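Local coordinates for protein EF0056 (Enterococcus faecalis, PDB 6ORI) that is of unknown function but, as the partial N-terminal region of an enterococcal surface protein with immunoglobulin-like character, may contribute to biofilm formation, at residues 96-101 with 118-123. Residues are numbered along the deposited sequence; the frame is centred on the assembly and turned at random.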
# COMPACT_ATOMS: atom_id res chain seq x y z
N SER A 96 13.72 -23.44 -6.22
CA SER A 96 13.16 -24.00 -4.99
C SER A 96 12.52 -22.93 -4.08
O SER A 96 12.77 -21.73 -4.20
CB SER A 96 14.24 -24.77 -4.24
OG SER A 96 15.37 -23.97 -3.98
N ARG A 97 11.73 -23.41 -3.13
CA ARG A 97 11.07 -22.55 -2.14
C ARG A 97 12.11 -21.76 -1.36
O ARG A 97 13.18 -22.26 -1.02
CB ARG A 97 10.24 -23.41 -1.21
CG ARG A 97 9.37 -22.69 -0.25
CD ARG A 97 8.31 -23.64 0.28
NE ARG A 97 7.48 -23.03 1.29
CZ ARG A 97 6.43 -22.25 1.04
NH1 ARG A 97 6.09 -21.96 -0.21
NH2 ARG A 97 5.74 -21.76 2.02
N ARG A 98 11.80 -20.49 -1.11
CA ARG A 98 12.72 -19.59 -0.42
C ARG A 98 12.30 -19.36 1.02
O ARG A 98 11.13 -19.42 1.36
CB ARG A 98 12.78 -18.23 -1.09
CG ARG A 98 13.02 -18.26 -2.57
CD ARG A 98 14.27 -18.99 -2.98
NE ARG A 98 14.56 -18.68 -4.38
CZ ARG A 98 15.25 -19.43 -5.22
NH1 ARG A 98 15.76 -20.59 -4.83
NH2 ARG A 98 15.45 -19.01 -6.47
N THR A 99 13.31 -19.09 1.86
CA THR A 99 13.10 -18.71 3.25
C THR A 99 13.39 -17.23 3.41
O THR A 99 14.37 -16.73 2.87
CB THR A 99 14.00 -19.55 4.16
OG1 THR A 99 13.55 -20.91 4.10
CG2 THR A 99 13.90 -19.09 5.62
N PHE A 100 12.51 -16.53 4.09
CA PHE A 100 12.78 -15.15 4.50
C PHE A 100 13.64 -15.24 5.77
O PHE A 100 13.22 -15.86 6.74
CB PHE A 100 11.46 -14.45 4.84
CG PHE A 100 10.87 -13.60 3.76
CD1 PHE A 100 11.24 -12.28 3.67
CD2 PHE A 100 9.89 -14.07 2.90
CE1 PHE A 100 10.69 -11.43 2.72
CE2 PHE A 100 9.32 -13.20 1.95
CZ PHE A 100 9.74 -11.90 1.87
N VAL A 101 14.83 -14.68 5.77
CA VAL A 101 15.77 -14.80 6.88
C VAL A 101 15.58 -13.66 7.85
O VAL A 101 15.53 -12.50 7.44
CB VAL A 101 17.22 -14.79 6.34
CG1 VAL A 101 18.25 -14.70 7.46
CG2 VAL A 101 17.46 -16.00 5.48
N TYR A 118 15.68 -10.09 -4.04
CA TYR A 118 14.70 -9.80 -5.07
C TYR A 118 14.84 -10.71 -6.30
O TYR A 118 13.85 -11.17 -6.85
CB TYR A 118 14.82 -8.31 -5.47
CG TYR A 118 13.80 -7.84 -6.50
CD1 TYR A 118 13.97 -8.11 -7.84
CD2 TYR A 118 12.67 -7.13 -6.12
CE1 TYR A 118 13.04 -7.68 -8.79
CE2 TYR A 118 11.74 -6.70 -7.06
CZ TYR A 118 11.94 -6.98 -8.38
OH TYR A 118 11.02 -6.55 -9.31
N ILE A 119 16.09 -10.94 -6.74
CA ILE A 119 16.34 -11.55 -8.03
C ILE A 119 16.39 -13.06 -7.92
O ILE A 119 17.15 -13.62 -7.11
CB ILE A 119 17.66 -11.02 -8.64
CG1 ILE A 119 17.57 -9.51 -8.87
CG2 ILE A 119 18.01 -11.77 -9.91
CD1 ILE A 119 16.73 -9.09 -10.08
N ARG A 120 15.58 -13.71 -8.76
CA ARG A 120 15.37 -15.13 -8.68
C ARG A 120 16.65 -15.95 -8.82
O ARG A 120 16.83 -16.94 -8.10
CB ARG A 120 14.34 -15.57 -9.72
CG ARG A 120 13.89 -17.02 -9.51
CD ARG A 120 12.79 -17.41 -10.44
NE ARG A 120 13.22 -17.32 -11.83
CZ ARG A 120 12.41 -17.44 -12.87
NH1 ARG A 120 11.12 -17.60 -12.71
NH2 ARG A 120 12.91 -17.33 -14.10
N ALA A 121 17.53 -15.55 -9.74
CA ALA A 121 18.78 -16.28 -9.98
C ALA A 121 19.77 -16.14 -8.85
O ALA A 121 20.79 -16.85 -8.84
CB ALA A 121 19.43 -15.82 -11.26
N ASN A 122 19.51 -15.24 -7.92
CA ASN A 122 20.32 -15.08 -6.73
C ASN A 122 19.56 -15.57 -5.49
O ASN A 122 19.50 -14.90 -4.47
CB ASN A 122 20.75 -13.62 -6.60
CG ASN A 122 21.58 -13.17 -7.77
OD1 ASN A 122 21.07 -12.54 -8.71
ND2 ASN A 122 22.86 -13.51 -7.74
N ASP A 123 18.97 -16.76 -5.59
CA ASP A 123 18.17 -17.34 -4.51
C ASP A 123 17.05 -16.42 -4.04
O ASP A 123 16.66 -16.42 -2.87
CB ASP A 123 19.08 -17.73 -3.35
CG ASP A 123 20.13 -18.72 -3.77
OD1 ASP A 123 19.76 -19.78 -4.31
OD2 ASP A 123 21.33 -18.39 -3.59
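Arg-98 meets the 118-123 loop at two residues, Arg-120 and Asp-123, and the pairing illustrates how an arginine guanidinium can lie against backbone rather than against a carboxylate. Residues 119-122 form a type I beta-turn, closed by Asn-122 N donating to Ile-119 O over 3.0 Å. Within the turn, Arg-120 O lies 3.0 Å from Arg-98 NH2, oblique to the guanidinium plane. The side chain of Arg-120 adds little beyond its CG, 4.0 Å from the same NH2; with CG anti to the backbone N (chi1 -170°) it runs on to Lys-90, whose carbonyl accepts from NH1.

Asp-123 supplies the broader surface. Its CA sits 3.6 Å above the plane of the Arg-98 guanidinium, over the centre of one face, while its carbonyl carbon lies 3.4 Å from NE. The carboxylate stands nearly perpendicular to the guanidinium, with planes 88° apart. OD1 is 4.1 Å from NH1 and well out of the guanidinium plane, so the attraction is probably electrostatic, without an N-H aimed at the oxygen. The bend at chi2 (-56°) shapes the Arg-98 chain so that the guanidinium face lies against Asp-123 CA, and NE donates a hydrogen bond to Gly-124 O, which helps to fix the group.

Backbone bonds tie Arg-98 to Val-87 of the neighbouring strand. An arginine at the start of strand 98-104 thus packs against the type I turn that follows strand 113-117, its partner in an antiparallel sheet, an arrangement consistent with an immunoglobulin-like domain.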